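PDB 1IQ0: arginyl-trna synthetase from Thermus thermophilus, which probably joins L-arginine to its cognate tRNA(Arg) at the expense of ATP, as a monomeric class I aminoacyl-tRNA synthetase. Local coordinates for residues I126-A131 with R523-L528; A133-Y138 with L517-E522. All coordinates share one frame; numbering follows the deposited sequence.

Interaction 1: residues I126-A131 with R523-L528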
loop_
_atom_site.group_PDB
_atom_site.type_symbol
_atom_site.label_atom_id
_atom_site.label_comp_id
_atom_site.label_asym_id
_atom_site.label_seq_id
_atom_site.Cartn_x
_atom_site.Cartn_y
_atom_site.Cartn_z
ATOM N N ILE A 126 -0.013 2.500 7.999
ATOM C CA ILE A 126 0.059 3.725 7.218
ATOM C C ILE A 126 0.919 3.561 5.962
ATOM O O ILE A 126 0.499 3.929 4.862
ATOM C CB ILE A 126 0.625 4.881 8.083
ATOM C CG1 ILE A 126 -0.256 5.067 9.322
ATOM C CG2 ILE A 126 0.691 6.171 7.267
ATOM C CD1 ILE A 126 0.154 6.215 10.219
ATOM N N ALA A 127 2.113 3.001 6.131
ATOM C CA ALA A 127 3.030 2.802 5.012
ATOM C C ALA A 127 2.434 1.911 3.924
ATOM O O ALA A 127 2.485 2.251 2.744
ATOM C CB ALA A 127 4.355 2.204 5.513
ATOM N N LEU A 128 1.871 0.778 4.332
ATOM C CA LEU A 128 1.263 -0.185 3.414
ATOM C C LEU A 128 0.046 0.401 2.698
ATOM O O LEU A 128 -0.102 0.261 1.480
ATOM C CB LEU A 128 0.814 -1.430 4.181
ATOM C CG LEU A 128 1.248 -2.815 3.699
ATOM C CD1 LEU A 128 0.521 -3.855 4.542
ATOM C CD2 LEU A 128 0.943 -3.010 2.213
ATOM N N GLY A 129 -0.828 1.043 3.470
ATOM C CA GLY A 129 -2.030 1.628 2.907
ATOM C C GLY A 129 -1.765 2.752 1.925
ATOM O O GLY A 129 -2.343 2.785 0.835
ATOM N N ASP A 130 -0.897 3.680 2.310
ATOM C CA ASP A 130 -0.561 4.805 1.450
ATOM C C ASP A 130 0.099 4.308 0.160
ATOM O O ASP A 130 -0.217 4.776 -0.932
ATOM C CB ASP A 130 0.388 5.766 2.175
ATOM C CG ASP A 130 0.791 6.934 1.310
ATOM O OD1 ASP A 130 -0.093 7.756 0.975
ATOM O OD2 ASP A 130 1.979 7.028 0.946
ATOM N N ALA A 131 1.009 3.350 0.297
ATOM C CA ALA A 131 1.710 2.800 -0.856
ATOM C C ALA A 131 0.757 2.128 -1.846
ATOM O O ALA A 131 0.817 2.396 -3.045
ATOM C CB ALA A 131 2.789 1.808 -0.397
ATOM N N ARG A 523 -2.341 -6.266 -4.831
ATOM C CA ARG A 523 -2.344 -5.459 -3.620
ATOM C C ARG A 523 -1.148 -5.848 -2.760
ATOM O O ARG A 523 -1.268 -6.117 -1.559
ATOM C CB ARG A 523 -3.670 -5.658 -2.868
ATOM C CG ARG A 523 -4.846 -4.951 -3.554
ATOM C CD ARG A 523 -6.203 -5.220 -2.911
ATOM N NE ARG A 523 -6.740 -6.506 -3.335
ATOM C CZ ARG A 523 -6.528 -7.645 -2.693
ATOM N NH1 ARG A 523 -5.798 -7.653 -1.578
ATOM N NH2 ARG A 523 -7.012 -8.778 -3.182
ATOM N N THR A 524 0.017 -5.878 -3.399
ATOM C CA THR A 524 1.255 -6.237 -2.729
ATOM C C THR A 524 2.376 -5.272 -3.084
ATOM O O THR A 524 3.134 -5.495 -4.030
ATOM C CB THR A 524 1.696 -7.667 -3.101
ATOM O OG1 THR A 524 1.716 -7.804 -4.526
ATOM C CG2 THR A 524 0.745 -8.704 -2.492
ATOM N N PRO A 525 2.486 -4.168 -2.335
ATOM C CA PRO A 525 3.533 -3.180 -2.594
ATOM C C PRO A 525 4.941 -3.754 -2.525
ATOM O O PRO A 525 5.854 -3.247 -3.196
ATOM C CB PRO A 525 3.286 -2.134 -1.513
ATOM C CG PRO A 525 1.778 -2.162 -1.387
ATOM C CD PRO A 525 1.508 -3.655 -1.358
ATOM N N HIS A 526 5.131 -4.804 -1.726
ATOM C CA HIS A 526 6.460 -5.392 -1.594
ATOM C C HIS A 526 7.040 -5.850 -2.935
ATOM O O HIS A 526 8.259 -5.948 -3.083
ATOM C CB HIS A 526 6.465 -6.560 -0.599
ATOM C CG HIS A 526 5.793 -7.796 -1.104
ATOM N ND1 HIS A 526 4.465 -8.074 -0.863
ATOM C CD2 HIS A 526 6.268 -8.830 -1.838
ATOM C CE1 HIS A 526 4.150 -9.227 -1.425
ATOM N NE2 HIS A 526 5.225 -9.707 -2.024
ATOM N N VAL A 527 6.177 -6.126 -3.909
ATOM C CA VAL A 527 6.649 -6.552 -5.223
ATOM C C VAL A 527 7.338 -5.371 -5.917
ATOM O O VAL A 527 8.328 -5.545 -6.617
ATOM C CB VAL A 527 5.486 -7.081 -6.100
ATOM C CG1 VAL A 527 5.964 -7.311 -7.531
ATOM C CG2 VAL A 527 4.962 -8.397 -5.516
ATOM N N LEU A 528 6.826 -4.166 -5.699
ATOM C CA LEU A 528 7.427 -2.986 -6.306
ATOM C C LEU A 528 8.717 -2.682 -5.556
ATOM O O LEU A 528 9.737 -2.353 -6.155
ATOM C CB LEU A 528 6.497 -1.779 -6.196
ATOM C CG LEU A 528 6.631 -0.653 -7.232
ATOM C CD1 LEU A 528 6.366 0.668 -6.540
ATOM C CD2 LEU A 528 8.002 -0.641 -7.885
#

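Interaction 2: residues A133-Y138 with L517-E522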
loop_
_atom_site.group_PDB
_atom_site.type_symbol
_atom_site.label_atom_id
_atom_site.label_comp_id
_atom_site.label_asym_id
_atom_site.label_seq_id
_atom_site.Cartn_x
_atom_site.Cartn_y
_atom_site.Cartn_z
ATOM N N ALA A 133 -2.330 2.674 -2.171
ATOM C CA ALA A 133 -3.210 3.711 -2.705
ATOM C C ALA A 133 -2.512 4.422 -3.866
ATOM O O ALA A 133 -3.119 4.658 -4.910
ATOM C CB ALA A 133 -3.572 4.737 -1.617
ATOM N N ARG A 134 -1.243 4.777 -3.664
ATOM C CA ARG A 134 -0.453 5.459 -4.691
ATOM C C ARG A 134 -0.255 4.565 -5.922
ATOM O O ARG A 134 -0.405 5.010 -7.060
ATOM C CB ARG A 134 0.926 5.840 -4.142
ATOM C CG ARG A 134 0.926 6.934 -3.081
ATOM C CD ARG A 134 2.318 7.100 -2.513
ATOM N NE ARG A 134 2.399 8.174 -1.527
ATOM C CZ ARG A 134 2.571 9.458 -1.820
ATOM N NH1 ARG A 134 2.684 9.845 -3.081
ATOM N NH2 ARG A 134 2.640 10.353 -0.844
ATOM N N ILE A 135 0.090 3.307 -5.676
ATOM C CA ILE A 135 0.320 2.343 -6.743
ATOM C C ILE A 135 -0.933 2.142 -7.592
ATOM O O ILE A 135 -0.859 2.164 -8.823
ATOM C CB ILE A 135 0.802 0.998 -6.144
ATOM C CG1 ILE A 135 2.219 1.179 -5.578
ATOM C CG2 ILE A 135 0.742 -0.111 -7.191
ATOM C CD1 ILE A 135 2.753 -0.037 -4.819
ATOM N N LEU A 136 -2.084 1.960 -6.942
ATOM C CA LEU A 136 -3.345 1.777 -7.669
ATOM C C LEU A 136 -3.695 2.974 -8.545
ATOM O O LEU A 136 -4.153 2.807 -9.667
ATOM C CB LEU A 136 -4.495 1.515 -6.694
ATOM C CG LEU A 136 -4.510 0.097 -6.130
ATOM C CD1 LEU A 136 -5.370 0.046 -4.879
ATOM C CD2 LEU A 136 -5.021 -0.875 -7.212
ATOM N N ALA A 137 -3.494 4.178 -8.015
ATOM C CA ALA A 137 -3.776 5.399 -8.758
ATOM C C ALA A 137 -2.898 5.449 -10.007
ATOM O O ALA A 137 -3.381 5.740 -11.101
ATOM C CB ALA A 137 -3.505 6.638 -7.875
ATOM N N TYR A 138 -1.608 5.165 -9.832
ATOM C CA TYR A 138 -0.657 5.170 -10.939
ATOM C C TYR A 138 -1.078 4.147 -11.993
ATOM O O TYR A 138 -0.971 4.388 -13.196
ATOM C CB TYR A 138 0.746 4.816 -10.433
ATOM C CG TYR A 138 1.837 4.918 -11.485
ATOM C CD1 TYR A 138 2.491 6.127 -11.728
ATOM C CD2 TYR A 138 2.210 3.806 -12.241
ATOM C CE1 TYR A 138 3.485 6.224 -12.693
ATOM C CE2 TYR A 138 3.205 3.892 -13.210
ATOM C CZ TYR A 138 3.839 5.101 -13.430
ATOM O OH TYR A 138 4.834 5.188 -14.380
ATOM N N LEU A 517 2.039 -3.024 -11.993
ATOM C CA LEU A 517 0.721 -3.601 -12.230
ATOM C C LEU A 517 0.452 -4.839 -11.388
ATOM O O LEU A 517 -0.668 -5.042 -10.925
ATOM C CB LEU A 517 0.541 -3.920 -13.717
ATOM C CG LEU A 517 0.528 -2.672 -14.608
ATOM C CD1 LEU A 517 0.344 -3.073 -16.070
ATOM C CD2 LEU A 517 -0.600 -1.745 -14.162
ATOM N N GLU A 518 1.464 -5.674 -11.187
ATOM C CA GLU A 518 1.262 -6.858 -10.369
ATOM C C GLU A 518 0.993 -6.410 -8.942
ATOM O O GLU A 518 0.101 -6.933 -8.280
ATOM C CB GLU A 518 2.486 -7.776 -10.389
ATOM C CG GLU A 518 2.403 -8.873 -9.332
ATOM C CD GLU A 518 3.556 -9.849 -9.378
ATOM O OE1 GLU A 518 3.782 -10.534 -8.358
ATOM O OE2 GLU A 518 4.227 -9.948 -10.427
ATOM N N ALA A 519 1.764 -5.433 -8.475
ATOM C CA ALA A 519 1.595 -4.920 -7.120
ATOM C C ALA A 519 0.192 -4.351 -6.948
ATOM O O ALA A 519 -0.434 -4.526 -5.905
ATOM C CB ALA A 519 2.630 -3.847 -6.834
ATOM N N ALA A 520 -0.293 -3.664 -7.976
ATOM C CA ALA A 520 -1.624 -3.072 -7.936
ATOM C C ALA A 520 -2.718 -4.147 -7.955
ATOM O O ALA A 520 -3.640 -4.120 -7.134
ATOM C CB ALA A 520 -1.807 -2.110 -9.120
ATOM N N GLU A 521 -2.601 -5.094 -8.884
ATOM C CA GLU A 521 -3.584 -6.170 -9.032
ATOM C C GLU A 521 -3.623 -7.127 -7.848
ATOM O O GLU A 521 -4.689 -7.610 -7.474
ATOM C CB GLU A 521 -3.307 -6.968 -10.315
ATOM C CG GLU A 521 -3.281 -6.116 -11.581
ATOM C CD GLU A 521 -2.770 -6.874 -12.808
ATOM O OE1 GLU A 521 -2.010 -7.855 -12.653
ATOM O OE2 GLU A 521 -3.120 -6.469 -13.935
ATOM N N GLU A 522 -2.462 -7.408 -7.263
ATOM C CA GLU A 522 -2.378 -8.323 -6.126
ATOM C C GLU A 522 -2.391 -7.595 -4.786
ATOM O O GLU A 522 -2.443 -8.228 -3.733
ATOM C CB GLU A 522 -1.105 -9.170 -6.229
ATOM C CG GLU A 522 -0.983 -9.918 -7.543
ATOM C CD GLU A 522 -2.170 -10.826 -7.792
ATOM O OE1 GLU A 522 -2.497 -11.075 -8.970
ATOM O OE2 GLU A 522 -2.774 -11.296 -6.806
#

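Interaction 1: residues I126-A131 with R523-L528
Pro-525 presses its ring against two residues of helix 120-138, Leu-128 and Ala-131, which lie one turn apart on the same face. Leu-128 meets the delta end of the ring: its CD2 methyl lies 3.7 Å from CD of Pro-525 and 3.8 Å from CG, and the two side chains cross at about a right angle. The beta end is taken by Ala-131, whose CB points toward the proline and stands 4.1 Å from its CB. Leucine suits its place because CB does not face the partner, and a branched chain can carry a methyl over to it; chi1, at -128°, is rotated off the staggered positions, and with this turn CD2 arrives at the proline ring. Alanine suits the other: with the CA atoms of Ala-131 and Pro-525 6.5 Å apart, one methyl is enough to reach the proline.

Helix 120-138 begins within the HIGH signature of class I synthetases and belongs to their Rossmann-like catalytic domain, whereas Pro-525 lies in the DALR anticodon-binding domain, near the start of helix 525-544. Proline fits such a first turn, since its ring restricts phi and its missing N-H is not needed there. Two residues earlier Arg-523, the first after helix 512-522 to leave helical geometry, has a positive phi of 59°. Val-447 of helix 430-448 also touches the proline, while Leu-383 and Tyr-385 of strand 380-390 pack against Leu-128.

Interaction 2: residues A133-Y138 with L517-E522
Ala-520 meets Ile-135 and Leu-136 where helix 512-522, in the DALR anticodon-binding domain, crosses helix 120-138 of the Rossmann-like catalytic domain. The two short segments cross at a signed angle of -113°, with their axes 8.8 Å apart at closest approach. Alanine suits this crossing: the CA atoms of Leu-136 and Ala-520 come within 5.2 Å, and a single methyl pointing toward the partner helix is enough to make contact at this spacing. CG2 of Ile-135 lies 3.8 Å from CB of Ala-520 and also reaches CB of Ala-519 at 4.2 Å. The beta branch makes this possible, because CG2, anti to the backbone N, bears on both alanines while CG1 takes the other branch. Leu-136 starts out less directly, but its CD2 end comes in, 3.9 Å from CB of Ala-520 and 3.5 Å from the carbonyl O of the same residue.

Farther out, Ile-135 also packs on Leu-583 of helix 562-583, while Leu-136 packs on Val-143 and Arg-141 of strand 141-149 in the catalytic sheet. Beside Ile-135 in the same helix, Arg-134 makes a salt bridge from its NE to OD2 of Asp-130, and its NH2 hydrogen-bonds the carbonyl O of Asn-231.

From the N terminus, the chain runs along helix 120-138 and supplies first residues 126-131, then 133-138. Hundreds of residues later it returns through helix 512-522, closing interaction 2 with 517-522, and then reaches 523-528, closing interaction 1. The loop of interaction 2 is thus nested inside that of interaction 1. Together they set one long helix of the catalytic domain against two successive helices of the anticodon-binding domain. A probable hydrogen bond, Thr-524 N to Ala-519 O, 2.9 Å, spans the turn between those helices, and CD1 of Ile-135 bridges the contacts, 3.9 Å from CA of Pro-525.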